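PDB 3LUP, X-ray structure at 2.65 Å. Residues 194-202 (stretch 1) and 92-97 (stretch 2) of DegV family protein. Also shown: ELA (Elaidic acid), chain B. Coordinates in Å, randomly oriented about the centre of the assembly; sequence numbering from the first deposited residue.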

# COMPACT_ATOMS: atom_id res chain seq x y z
N HIS A 194 8.93 5.83 -7.51
CA HIS A 194 8.54 6.08 -6.13
C HIS A 194 7.20 6.80 -6.03
O HIS A 194 6.63 7.19 -7.04
CB HIS A 194 9.65 6.84 -5.40
CG HIS A 194 9.69 8.32 -5.67
ND1 HIS A 194 9.47 8.86 -6.92
CD2 HIS A 194 9.95 9.36 -4.85
CE1 HIS A 194 9.60 10.17 -6.86
NE2 HIS A 194 9.89 10.50 -5.62
N PHE A 195 6.69 6.93 -4.81
CA PHE A 195 5.50 7.74 -4.55
C PHE A 195 5.81 9.22 -4.34
O PHE A 195 6.66 9.58 -3.52
CB PHE A 195 4.74 7.20 -3.35
CG PHE A 195 3.86 6.03 -3.67
CD1 PHE A 195 2.46 6.18 -3.67
CD2 PHE A 195 4.40 4.78 -3.95
CE1 PHE A 195 1.62 5.11 -3.95
CE2 PHE A 195 3.56 3.69 -4.24
CZ PHE A 195 2.16 3.86 -4.24
N ASN A 196 5.10 10.05 -5.09
CA ASN A 196 5.11 11.52 -4.99
C ASN A 196 4.82 12.12 -3.61
O ASN A 196 4.42 11.43 -2.66
CB ASN A 196 4.00 12.05 -5.88
CG ASN A 196 4.53 12.76 -7.07
OD1 ASN A 196 5.73 12.97 -7.21
ND2 ASN A 196 3.63 13.15 -7.96
N GLU A 197 4.95 13.44 -3.53
CA GLU A 197 4.39 14.18 -2.41
C GLU A 197 2.85 14.10 -2.44
O GLU A 197 2.21 14.21 -1.39
CB GLU A 197 4.91 15.62 -2.39
CG GLU A 197 6.39 15.72 -1.99
CD GLU A 197 7.02 17.11 -2.23
OE1 GLU A 197 6.43 18.14 -1.80
OE2 GLU A 197 8.12 17.18 -2.84
N GLU A 198 2.27 13.89 -3.64
CA GLU A 198 0.82 13.68 -3.81
C GLU A 198 0.43 12.21 -3.77
O GLU A 198 -0.73 11.87 -3.99
CB GLU A 198 0.32 14.24 -5.15
CG GLU A 198 0.50 15.72 -5.38
CD GLU A 198 1.58 16.00 -6.43
OE1 GLU A 198 1.53 15.39 -7.54
OE2 GLU A 198 2.48 16.83 -6.12
N GLY A 199 1.41 11.34 -3.50
CA GLY A 199 1.17 9.92 -3.47
C GLY A 199 0.94 9.31 -4.85
O GLY A 199 0.28 8.29 -4.97
N LYS A 200 1.49 9.94 -5.89
CA LYS A 200 1.43 9.41 -7.25
C LYS A 200 2.69 8.61 -7.54
O LYS A 200 3.76 8.90 -6.99
CB LYS A 200 1.34 10.53 -8.28
CG LYS A 200 -0.01 11.17 -8.39
CD LYS A 200 -0.20 11.81 -9.76
CE LYS A 200 -1.61 12.40 -9.88
NZ LYS A 200 -1.83 13.51 -8.90
N ILE A 201 2.58 7.61 -8.40
CA ILE A 201 3.78 6.93 -8.80
C ILE A 201 4.40 7.65 -9.97
O ILE A 201 3.76 7.87 -11.00
CB ILE A 201 3.54 5.47 -9.13
CG1 ILE A 201 2.68 4.81 -8.03
CG2 ILE A 201 4.91 4.78 -9.31
CD1 ILE A 201 2.47 3.29 -8.20
N VAL A 202 5.65 8.08 -9.76
CA VAL A 202 6.43 8.81 -10.77
C VAL A 202 7.80 8.14 -10.87
O VAL A 202 8.15 7.31 -10.02
CB VAL A 202 6.58 10.36 -10.45
CG1 VAL A 202 5.25 11.00 -10.19
CG2 VAL A 202 7.52 10.62 -9.29
CA ELA B . -9.27 1.86 -8.73
C ELA B . -10.06 1.98 -10.04
O ELA B . -9.72 1.39 -11.11
C3 ELA B . -9.21 0.45 -8.17
C4 ELA B . -8.68 0.45 -6.74
C5 ELA B . -7.44 -0.45 -6.56
C6 ELA B . -6.15 0.30 -6.92
C7 ELA B . -4.89 -0.54 -7.15
C8 ELA B . -3.73 0.37 -7.57
C9 ELA B . -2.40 -0.13 -7.00
C10 ELA B . -1.10 0.41 -7.47
C11 ELA B . 0.15 -0.44 -7.32
C12 ELA B . 1.31 0.33 -6.70
C13 ELA B . 1.67 -0.15 -5.30
C14 ELA B . 3.14 0.01 -4.98
C15 ELA B . 3.44 -0.58 -3.59
C16 ELA B . 4.81 -0.19 -3.03
C17 ELA B . 4.67 0.62 -1.75
C18 ELA B . 5.75 0.29 -0.72
OXT ELA B . -11.08 2.70 -10.06
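Stretch 2, residues 92-97: IAAGIS

Stretch 2 (Ile92 to Ser97), a segment without regular helix or strand, lies against the hairpin formed by stretch 1, its chain from Ala93 to Ile96 running in roughly the same direction as Gly199 to Ile201. In that hairpin the strand ending at Phe195 and the strand beginning at Ile201 are paired by His194 N to Val202 O and Val202 N to His194 O, both 3.0 Å; just beyond the strands, Asn196 N bonds to Lys200 O at 2.6 Å. A type I turn from Asn196 to Gly199 closes the loop, with Gly199 N bonded to Asn196 O at 3.1 Å; Gly199 itself has a positive phi of 72°, a value that favours glycine. Within stretch 2, Ile96 N donates to Ala93 O at 3.1 Å. The nearest CA atoms are those of Lys200 and Gly95, 4.5 Å apart, and the two stretches together bury 239 Å².

No direct hydrogen bond joins the stretches, but their backbones pack closely. Gly95 CA lies 3.6 Å from Gly199 O in a CA-H...O contact with an angle of 135° at the hydrogen. This close approach depends on the missing side chain: an ideal CB on Gly95 would point toward stretch 1 and stand 2.5 Å from Gly199 O, a clash, with Lys200 N and Glu198 O also tight at 3.0 and 3.1 Å. Nearby, the aliphatic part of Lys200 passes the same glycine, its CG 4.1 Å from Gly95 O.

Water 1 bridges the backbones. Gly95 N and Glu198 O are 4.2 Å apart, too far for a direct bond; the water accepts from Gly95 N at 3.1 Å and donates to Glu198 O at 2.8 Å.

In the apolar packing, Ala93 and Ile96 both direct their CA-to-CB bonds toward stretch 1. Ala93 CB meets the edge of the Phe195 ring, 4.0 Å from CE1, and also lies 3.9 Å from Gly199 O. Ile96 CG2 rests against both arms of the hairpin, 4.0 Å from Phe195 CE1 and 4.0 Å from Ile201 CG1, so one methyl group touches side chains from both strands.

The elaidic acid chain runs past both stretches and extends their apolar contact. Its C10 is 3.7 Å from Ile96 CD1, C12 is 3.5 Å from Ile201 CD1, and C14 approaches the Phe195 ring at its edge, 3.8 Å from CE2. Nearer the carboxylate, C6 lies 3.7 Å from Ile92 CD1 and C4 lies 3.2 Å from Ser97 OG.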

# COMPACT_ATOMS: atom_id res chain seq x y z
N ILE A 92 -5.81 2.88 0.73
CA ILE A 92 -5.00 3.09 -0.46
C ILE A 92 -4.85 4.58 -0.90
O ILE A 92 -5.81 5.37 -0.84
CB ILE A 92 -5.56 2.19 -1.60
CG1 ILE A 92 -4.65 2.18 -2.83
CG2 ILE A 92 -6.98 2.58 -1.98
CD1 ILE A 92 -4.70 0.87 -3.61
N ALA A 93 -3.63 4.96 -1.31
CA ALA A 93 -3.30 6.30 -1.81
C ALA A 93 -4.33 6.95 -2.74
O ALA A 93 -4.74 6.36 -3.73
CB ALA A 93 -1.95 6.24 -2.53
N ALA A 94 -4.70 8.19 -2.45
CA ALA A 94 -5.52 9.04 -3.35
C ALA A 94 -4.98 9.11 -4.79
O ALA A 94 -5.75 9.22 -5.74
CB ALA A 94 -5.64 10.46 -2.78
N GLY A 95 -3.65 9.06 -4.94
CA GLY A 95 -2.98 9.17 -6.23
C GLY A 95 -2.97 7.92 -7.10
O GLY A 95 -2.47 7.93 -8.22
N ILE A 96 -3.52 6.82 -6.58
CA ILE A 96 -3.56 5.57 -7.34
C ILE A 96 -4.96 4.94 -7.36
O ILE A 96 -5.11 3.78 -7.73
CB ILE A 96 -2.52 4.53 -6.83
CG1 ILE A 96 -2.86 4.06 -5.41
CG2 ILE A 96 -1.10 5.10 -6.90
CD1 ILE A 96 -2.00 2.94 -4.94
N SER A 97 -5.95 5.74 -6.97
CA SER A 97 -7.34 5.29 -6.83
C SER A 97 -8.14 6.46 -6.32
O SER A 97 -7.70 7.15 -5.39
CB SER A 97 -7.44 4.14 -5.82
OG SER A 97 -8.69 3.50 -5.93
O HOH W 1 -2.08 9.97 -2.40